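Local coordinates for Udp-n-acetylglucosamine pyrophosphorylase (Trypanosoma brucei, PDB 4BQH), which probably catalyses the formation of UDP-N-acetylglucosamine and diphosphate from UTP and N-acetylglucosamine 1-phosphate, at residues P291-Y296 and R424-D429; K133-C138 and S146-H151. One frame throughout, in Å; residues are numbered along the deposited sequence.

Contact 1: P291-Y296 and R424-D429; sequences PVFIGY and RIMQVD
Helix 291-300 packs on strand 423-427 of the mixed sheet, and Met426 is the strand residue that meets Phe293, Val292 and Tyr296 of the helix. The two short axes run nearly antiparallel, 153° between their directions, and come within 10.3 Å. Most of the contact is packing of side chains round Met426.

Met426 reaches across to the helix. Its chain is extended as far as SD and then bends (chi3 77°), which turns the methyl CE toward Phe293. Met426 CE lies 3.4 Å from Phe293 CD1, and it also touches CG and CB of that phenylalanine. The sulfur makes a Met-aromatic contact with each ring. Met426 SD is 5.4 Å from the centroid of the Phe293 ring and 5.0 Å from that of Tyr296, oblique to both. Val292 CG1 adds a looser contact with Met426 SD at 4.4 Å.

Tyr296 meets the CB end of Met426. The two side chains slide past each other in opposite directions, with Tyr296 CE2 4.1 Å from Met426 CB. With CG anti to the backbone N (chi1 -176°), the Tyr296 ring projects from the helix to the strand. The phenol end comes close to the strand backbone, with Tyr296 OH 3.1 Å from Ile425 O. Arg424 crosses the tyrosine at about a right angle, Arg424 CB lying 3.7 Å from Tyr296 OH. The arginine's guanidinium goes on to a salt bridge with Glu300.

Val305 of the neighbouring strand 304-309 also touches Phe293 and Tyr296. This is helix-on-sheet packing of the alpha/beta kind, as in the GT-A-like nucleotidyltransferase fold.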
ATOM      1  N   PRO A 291      13.912   0.124   5.862  1.00  9.95           N
ATOM      2  CA  PRO A 291      14.515   0.639   7.092  1.00  9.68           C
ATOM      3  C   PRO A 291      14.897   2.126   7.016  1.00  9.50           C
ATOM      4  O   PRO A 291      14.951   2.786   8.053  1.00  9.68           O
ATOM      5  CB  PRO A 291      15.766  -0.245   7.263  1.00  9.76           C
ATOM      6  CG  PRO A 291      16.159  -0.577   5.834  1.00  9.79           C
ATOM      7  CD  PRO A 291      14.817  -0.824   5.170  1.00  9.94           C
ATOM      8  N   VAL A 292      15.132   2.668   5.824  1.00  9.47           N
ATOM      9  CA  VAL A 292      15.408   4.131   5.718  1.00  8.89           C
ATOM     10  C   VAL A 292      14.124   4.938   5.986  1.00  8.86           C
ATOM     11  O   VAL A 292      14.151   5.948   6.692  1.00  8.88           O
ATOM     12  CB  VAL A 292      16.019   4.498   4.355  1.00  9.18           C
ATOM     13  CG1 VAL A 292      16.209   6.009   4.188  1.00  9.09           C
ATOM     14  CG2 VAL A 292      17.344   3.755   4.172  1.00  9.22           C
ATOM     15  N   PHE A 293      13.014   4.480   5.419  1.00  8.26           N
ATOM     16  CA  PHE A 293      11.682   5.088   5.611  1.00  8.51           C
ATOM     17  C   PHE A 293      11.345   5.058   7.110  1.00  8.16           C
ATOM     18  O   PHE A 293      10.958   6.064   7.694  1.00  8.27           O
ATOM     19  CB  PHE A 293      10.710   4.186   4.830  1.00  8.57           C
ATOM     20  CG  PHE A 293       9.350   4.773   4.523  1.00  8.85           C
ATOM     21  CD1 PHE A 293       9.091   6.137   4.528  1.00  8.74           C
ATOM     22  CD2 PHE A 293       8.343   3.909   4.122  1.00  8.72           C
ATOM     23  CE1 PHE A 293       7.820   6.623   4.163  1.00  9.07           C
ATOM     24  CE2 PHE A 293       7.073   4.383   3.755  1.00  9.03           C
ATOM     25  CZ  PHE A 293       6.826   5.744   3.783  1.00  8.99           C
ATOM     26  N   ILE A 294      11.537   3.899   7.732  1.00  7.96           N
ATOM     27  CA  ILE A 294      11.293   3.718   9.176  1.00  8.29           C
ATOM     28  C   ILE A 294      12.218   4.582  10.043  1.00  8.08           C
ATOM     29  O   ILE A 294      11.757   5.236  10.988  1.00  7.62           O
ATOM     30  CB  ILE A 294      11.401   2.231   9.556  1.00  8.77           C
ATOM     31  CG1 ILE A 294      10.289   1.428   8.839  1.00  9.04           C
ATOM     32  CG2 ILE A 294      11.338   2.029  11.081  1.00  8.63           C
ATOM     33  CD1 ILE A 294      10.611  -0.075   8.787  1.00  9.48           C
ATOM     34  N   GLY A 295      13.501   4.570   9.721  1.00  8.02           N
ATOM     35  CA  GLY A 295      14.493   5.366  10.467  1.00  8.49           C
ATOM     36  C   GLY A 295      14.201   6.858  10.366  1.00  8.35           C
ATOM     37  O   GLY A 295      14.275   7.596  11.361  1.00  8.31           O
ATOM     38  N   TYR A 296      13.817   7.298   9.170  1.00  8.42           N
ATOM     39  CA  TYR A 296      13.424   8.697   8.964  1.00  8.64           C
ATOM     40  C   TYR A 296      12.221   9.059   9.838  1.00  8.69           C
ATOM     41  O   TYR A 296      12.206  10.117  10.486  1.00  8.61           O
ATOM     42  CB  TYR A 296      13.090   8.914   7.482  1.00  9.36           C
ATOM     43  CG  TYR A 296      12.751  10.330   7.075  1.00  9.75           C
ATOM     44  CD1 TYR A 296      13.611  11.415   7.348  1.00  9.87           C
ATOM     45  CD2 TYR A 296      11.602  10.570   6.332  1.00 10.23           C
ATOM     46  CE1 TYR A 296      13.277  12.711   6.918  1.00 10.84           C
ATOM     47  CE2 TYR A 296      11.254  11.851   5.910  1.00 10.79           C
ATOM     48  CZ  TYR A 296      12.082  12.906   6.202  1.00 11.09           C
ATOM     49  OH  TYR A 296      11.679  14.136   5.730  1.00 11.83           O
ATOM     50  N   ARG A 424       5.977  14.304   7.395  1.00  9.01           N
ATOM     51  CA  ARG A 424       7.191  14.405   6.582  1.00  8.91           C
ATOM     52  C   ARG A 424       7.000  13.778   5.202  1.00  8.86           C
ATOM     53  O   ARG A 424       6.212  12.838   5.017  1.00  8.63           O
ATOM     54  CB  ARG A 424       8.369  13.726   7.280  1.00  8.99           C
ATOM     55  CG  ARG A 424       8.769  14.325   8.641  1.00  9.55           C
ATOM     56  CD  ARG A 424       9.457  15.658   8.398  1.00 10.40           C
ATOM     57  NE  ARG A 424       9.890  16.302   9.651  1.00 10.72           N
ATOM     58  CZ  ARG A 424       9.178  17.181  10.347  1.00 12.01           C
ATOM     59  NH1 ARG A 424       7.946  17.534   9.960  1.00 11.60           N
ATOM     60  NH2 ARG A 424       9.702  17.700  11.464  1.00 12.43           N
ATOM     61  N   ILE A 425       7.736  14.323   4.244  1.00  9.01           N
ATOM     62  CA  ILE A 425       7.789  13.800   2.874  1.00  8.95           C
ATOM     63  C   ILE A 425       9.171  13.205   2.650  1.00  9.40           C
ATOM     64  O   ILE A 425      10.193  13.820   3.030  1.00  9.25           O
ATOM     65  CB  ILE A 425       7.607  14.947   1.868  1.00  9.37           C
ATOM     66  CG1 ILE A 425       6.137  15.409   1.886  1.00  9.82           C
ATOM     67  CG2 ILE A 425       8.043  14.499   0.456  1.00  9.52           C
ATOM     68  CD1 ILE A 425       5.880  16.735   1.177  1.00 10.21           C
ATOM     69  N   MET A 426       9.212  12.030   2.018  1.00  9.52           N
ATOM     70  CA  MET A 426      10.474  11.440   1.557  1.00 10.48           C
ATOM     71  C   MET A 426      10.356  11.273   0.031  1.00 10.12           C
ATOM     72  O   MET A 426       9.564  10.476  -0.442  1.00  9.95           O
ATOM     73  CB  MET A 426      10.755  10.103   2.260  1.00 11.91           C
ATOM     74  CG  MET A 426      12.127   9.514   1.925  1.00 14.46           C
ATOM     75  SD  MET A 426      12.505   8.127   3.036  1.00 20.88           S
ATOM     76  CE  MET A 426      11.540   6.871   2.343  1.00 17.80           C
ATOM     77  N   GLN A 427      11.101  12.087  -0.707  1.00 10.13           N
ATOM     78  CA  GLN A 427      11.054  12.062  -2.172  1.00 10.13           C
ATOM     79  C   GLN A 427      12.040  10.981  -2.631  1.00  9.96           C
ATOM     80  O   GLN A 427      13.218  11.074  -2.340  1.00 10.13           O
ATOM     81  CB  GLN A 427      11.421  13.432  -2.749  1.00 10.70           C
ATOM     82  CG  GLN A 427      11.380  13.511  -4.286  1.00 11.52           C
ATOM     83  CD  GLN A 427      10.099  14.138  -4.831  1.00 12.43           C
ATOM     84  OE1 GLN A 427       8.986  13.728  -4.481  1.00 13.21           O
ATOM     85  NE2 GLN A 427      10.258  15.136  -5.703  1.00 12.24           N
ATOM     86  N   VAL A 428      11.533   9.976  -3.341  1.00  9.75           N
ATOM     87  CA  VAL A 428      12.314   8.794  -3.715  1.00  9.97           C
ATOM     88  C   VAL A 428      12.395   8.653  -5.242  1.00 10.10           C
ATOM     89  O   VAL A 428      11.679   9.321  -5.980  1.00  9.38           O
ATOM     90  CB  VAL A 428      11.765   7.480  -3.082  1.00 10.44           C
ATOM     91  CG1 VAL A 428      11.808   7.544  -1.562  1.00 10.58           C
ATOM     92  CG2 VAL A 428      10.342   7.157  -3.572  1.00 10.76           C
ATOM     93  N   ASP A 429      13.275   7.751  -5.667  1.00 11.08           N
ATOM     94  CA  ASP A 429      13.555   7.449  -7.049  1.00 12.53           C
ATOM     95  C   ASP A 429      12.460   6.526  -7.609  1.00 11.76           C
ATOM     96  O   ASP A 429      12.396   5.357  -7.240  1.00 11.33           O
ATOM     97  CB  ASP A 429      14.933   6.751  -7.052  1.00 14.77           C
ATOM     98  CG  ASP A 429      15.605   6.749  -8.399  1.00 17.57           C
ATOM     99  OD1 ASP A 429      14.906   6.503  -9.414  1.00 18.51           O
ATOM    100  OD2 ASP A 429      16.864   6.959  -8.413  1.00 19.55           O
TER

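Contact 2: K133-C138 and S146-H151; sequences KGFFTC and SLFMMH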
ATOM      1  N   LYS A 133      -5.503  -9.657  -6.973  1.00 13.36           N
ATOM      2  CA  LYS A 133      -4.270  -9.228  -7.633  1.00 13.27           C
ATOM      3  C   LYS A 133      -2.996  -9.804  -7.032  1.00 12.59           C
ATOM      4  O   LYS A 133      -2.031 -10.047  -7.763  1.00 12.36           O
ATOM      5  CB  LYS A 133      -4.175  -7.692  -7.724  1.00 14.13           C
ATOM      6  CG  LYS A 133      -2.965  -7.244  -8.548  1.00 15.73           C
ATOM      7  CD  LYS A 133      -2.959  -5.760  -8.841  1.00 16.43           C
ATOM      8  CE  LYS A 133      -4.005  -5.391  -9.895  1.00 16.17           C
ATOM      9  NZ  LYS A 133      -3.966  -3.931 -10.122  1.00 16.47           N
ATOM     10  N   GLY A 134      -2.986 -10.045  -5.718  1.00 12.23           N
ATOM     11  CA  GLY A 134      -1.813 -10.635  -5.073  1.00 12.08           C
ATOM     12  C   GLY A 134      -1.447 -12.021  -5.590  1.00 11.85           C
ATOM     13  O   GLY A 134      -0.312 -12.471  -5.425  1.00 10.83           O
ATOM     14  N   PHE A 135      -2.407 -12.697  -6.215  1.00 12.45           N
ATOM     15  CA  PHE A 135      -2.154 -14.028  -6.803  1.00 13.13           C
ATOM     16  C   PHE A 135      -1.370 -13.908  -8.111  1.00 13.24           C
ATOM     17  O   PHE A 135      -0.781 -14.902  -8.596  1.00 13.56           O
ATOM     18  CB  PHE A 135      -3.481 -14.764  -7.133  1.00 13.24           C
ATOM     19  CG  PHE A 135      -4.302 -15.212  -5.944  1.00 14.25           C
ATOM     20  CD1 PHE A 135      -4.372 -14.481  -4.766  1.00 14.75           C
ATOM     21  CD2 PHE A 135      -5.096 -16.352  -6.052  1.00 14.69           C
ATOM     22  CE1 PHE A 135      -5.171 -14.894  -3.717  1.00 15.08           C
ATOM     23  CE2 PHE A 135      -5.886 -16.775  -4.995  1.00 15.35           C
ATOM     24  CZ  PHE A 135      -5.927 -16.043  -3.829  1.00 14.10           C
ATOM     25  N   PHE A 136      -1.374 -12.716  -8.710  1.00 13.76           N
ATOM     26  CA  PHE A 136      -0.830 -12.522 -10.066  1.00 13.97           C
ATOM     27  C   PHE A 136       0.660 -12.838 -10.165  1.00 14.27           C
ATOM     28  O   PHE A 136       1.457 -12.419  -9.304  1.00 13.69           O
ATOM     29  CB  PHE A 136      -1.095 -11.093 -10.559  1.00 14.11           C
ATOM     30  CG  PHE A 136      -0.664 -10.841 -11.981  1.00 14.69           C
ATOM     31  CD1 PHE A 136      -1.469 -11.238 -13.049  1.00 15.81           C
ATOM     32  CD2 PHE A 136       0.541 -10.192 -12.254  1.00 15.06           C
ATOM     33  CE1 PHE A 136      -1.065 -11.020 -14.365  1.00 15.42           C
ATOM     34  CE2 PHE A 136       0.941  -9.963 -13.567  1.00 15.92           C
ATOM     35  CZ  PHE A 136       0.132 -10.376 -14.620  1.00 15.34           C
ATOM     36  N   THR A 137       1.026 -13.566 -11.222  1.00 15.17           N
ATOM     37  CA  THR A 137       2.423 -13.930 -11.502  1.00 16.76           C
ATOM     38  C   THR A 137       2.862 -13.235 -12.779  1.00 18.41           C
ATOM     39  O   THR A 137       2.284 -13.453 -13.850  1.00 19.53           O
ATOM     40  CB  THR A 137       2.577 -15.470 -11.622  1.00 17.42           C
ATOM     41  OG1 THR A 137       2.187 -16.061 -10.379  1.00 18.75           O
ATOM     42  CG2 THR A 137       4.011 -15.869 -11.927  1.00 18.19           C
ATOM     43  N   CYS A 138       3.864 -12.373 -12.671  1.00 19.20           N
ATOM     44  CA  CYS A 138       4.385 -11.672 -13.844  1.00 19.58           C
ATOM     45  C   CYS A 138       5.153 -12.607 -14.768  1.00 22.06           C
ATOM     46  O   CYS A 138       6.029 -13.341 -14.323  1.00 20.75           O
ATOM     47  CB  CYS A 138       5.318 -10.541 -13.424  1.00 20.30           C
ATOM     48  SG  CYS A 138       4.507  -9.164 -12.609  1.00 20.32           S
ATOM     49  N   SER A 146       4.123 -15.284  -7.261  1.00 13.58           N
ATOM     50  CA  SER A 146       3.028 -14.317  -7.136  1.00 12.68           C
ATOM     51  C   SER A 146       3.501 -12.993  -6.512  1.00 12.00           C
ATOM     52  O   SER A 146       4.562 -12.911  -5.890  1.00 11.74           O
ATOM     53  CB  SER A 146       1.857 -14.901  -6.326  1.00 12.11           C
ATOM     54  OG  SER A 146       2.177 -15.160  -4.954  1.00 12.20           O
ATOM     55  N   LEU A 147       2.710 -11.948  -6.702  1.00 10.89           N
ATOM     56  CA  LEU A 147       2.977 -10.704  -6.005  1.00 10.35           C
ATOM     57  C   LEU A 147       2.978 -10.910  -4.478  1.00 10.14           C
ATOM     58  O   LEU A 147       3.869 -10.398  -3.811  1.00  9.98           O
ATOM     59  CB  LEU A 147       2.002  -9.603  -6.455  1.00 10.44           C
ATOM     60  CG  LEU A 147       2.120  -9.217  -7.939  1.00 10.65           C
ATOM     61  CD1 LEU A 147       0.963  -8.275  -8.254  1.00 10.56           C
ATOM     62  CD2 LEU A 147       3.453  -8.563  -8.262  1.00 10.90           C
ATOM     63  N   PHE A 148       2.028 -11.676  -3.934  1.00 10.62           N
ATOM     64  CA  PHE A 148       2.048 -11.991  -2.485  1.00 11.03           C
ATOM     65  C   PHE A 148       3.375 -12.633  -2.079  1.00 11.68           C
ATOM     66  O   PHE A 148       3.980 -12.232  -1.104  1.00 11.49           O
ATOM     67  CB  PHE A 148       0.899 -12.909  -2.053  1.00 11.03           C
ATOM     68  CG  PHE A 148      -0.411 -12.205  -1.790  1.00 11.57           C
ATOM     69  CD1 PHE A 148      -0.465 -11.054  -1.004  1.00 11.70           C
ATOM     70  CD2 PHE A 148      -1.616 -12.755  -2.246  1.00 11.51           C
ATOM     71  CE1 PHE A 148      -1.690 -10.433  -0.729  1.00 12.00           C
ATOM     72  CE2 PHE A 148      -2.853 -12.137  -1.964  1.00 11.54           C
ATOM     73  CZ  PHE A 148      -2.889 -10.968  -1.210  1.00 11.17           C
ATOM     74  N   MET A 149       3.831 -13.614  -2.849  1.00 12.30           N
ATOM     75  CA  MET A 149       5.038 -14.337  -2.488  1.00 12.73           C
ATOM     76  C   MET A 149       6.241 -13.418  -2.414  1.00 12.46           C
ATOM     77  O   MET A 149       7.013 -13.497  -1.464  1.00 12.37           O
ATOM     78  CB  MET A 149       5.302 -15.478  -3.478  1.00 12.93           C
ATOM     79  CG  MET A 149       6.559 -16.265  -3.156  1.00 14.23           C
ATOM     80  SD  MET A 149       6.447 -17.811  -4.067  1.00 17.32           S
ATOM     81  CE  MET A 149       7.921 -18.634  -3.472  1.00 17.42           C
ATOM     82  N   MET A 150       6.390 -12.526  -3.396  1.00 12.99           N
ATOM     83  CA  MET A 150       7.533 -11.609  -3.410  1.00 13.40           C
ATOM     84  C   MET A 150       7.474 -10.610  -2.240  1.00 12.60           C
ATOM     85  O   MET A 150       8.510 -10.296  -1.659  1.00 12.09           O
ATOM     86  CB  MET A 150       7.708 -10.919  -4.762  1.00 15.54           C
ATOM     87  CG  MET A 150       8.295 -11.863  -5.827  1.00 18.34           C
ATOM     88  SD  MET A 150       8.453 -11.138  -7.476  1.00 22.73           S
ATOM     89  CE  MET A 150       6.732 -10.892  -7.866  1.00 21.63           C
ATOM     90  N   HIS A 151       6.280 -10.140  -1.893  1.00 12.76           N
ATOM     91  CA  HIS A 151       6.126  -9.306  -0.686  1.00 12.63           C
ATOM     92  C   HIS A 151       6.605 -10.006   0.553  1.00 12.28           C
ATOM     93  O   HIS A 151       7.349  -9.417   1.341  1.00 12.26           O
ATOM     94  CB  HIS A 151       4.694  -8.814  -0.482  1.00 13.93           C
ATOM     95  CG  HIS A 151       4.460  -7.397  -0.971  1.00 15.64           C
ATOM     96  ND1 HIS A 151       4.526  -7.067  -2.280  1.00 16.66           N
ATOM     97  CD2 HIS A 151       4.131  -6.232  -0.288  1.00 15.31           C
ATOM     98  CE1 HIS A 151       4.264  -5.727  -2.434  1.00 16.19           C
ATOM     99  NE2 HIS A 151       4.031  -5.216  -1.223  1.00 16.60           N
TER
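Leu147, Gly134 and Ser146 have the most surface buried here, where the loop 133-138 lies against the first turn of helix 147-166. Leu147 N donates to Phe136 O at 2.9 Å, nearly in line with the carbonyl (C=O...N 160°) but bent at the hydrogen. Leu147 CD1 reaches the 3-10 turn, 3.5 Å from Lys133 O, and also touches Lys133 CG and Phe136 CB.

Gly134 meets the helix with its carbonyl and its CA. Phe148 N donates to Gly134 O on a lone pair in the carbonyl plane, at 2.9 Å and straighter (168° at H). The Phe148 ring receives Gly134 CA over one face, a CH-pi contact 3.7 Å from the centroid. Without a side chain, Gly134 can lie this close to the ring. Phe135 CD1 comes to the edge of the same ring.

Ser146 is the N-cap. Ser146 OG sits between the backbone N and the carbonyl carbon (chi1 66°), and it accepts from Met149 N at 3.1 Å. Ser146 CB lies beside Gly134 O at 3.4 Å, while its CA makes a CA-H...O contact with Phe136 O.

Beyond the contact, Phe191 of helix 185-194 stacks on Phe135 and touches Ser146 and Phe148. The amides of residues 147 to 149 thus have acceptors: two loop carbonyls and the capping serine. The partial negative charge of these oxygens at the N-terminal end would probably suit the helix dipole.

How the contacts relate
Contact 2 comes first along the chain and closes before contact 1 opens. Their centres are about 25 Å apart and their nearest atoms about 11 Å, so they do not touch. All four segments lie in the UDPGP family region, which is related to the GT-A fold. Contact 2 is local, joining a loop to the start of the helix that follows, with seven residues between the segments. Contact 1 is long-range and brings together parts separated by 127 residues. The helix of contact 2 leads into strand 175-180, and contact 1 uses strand 423-427. Both strands belong to the same mixed sheet, so the contacts lie in different parts of one alpha/beta framework.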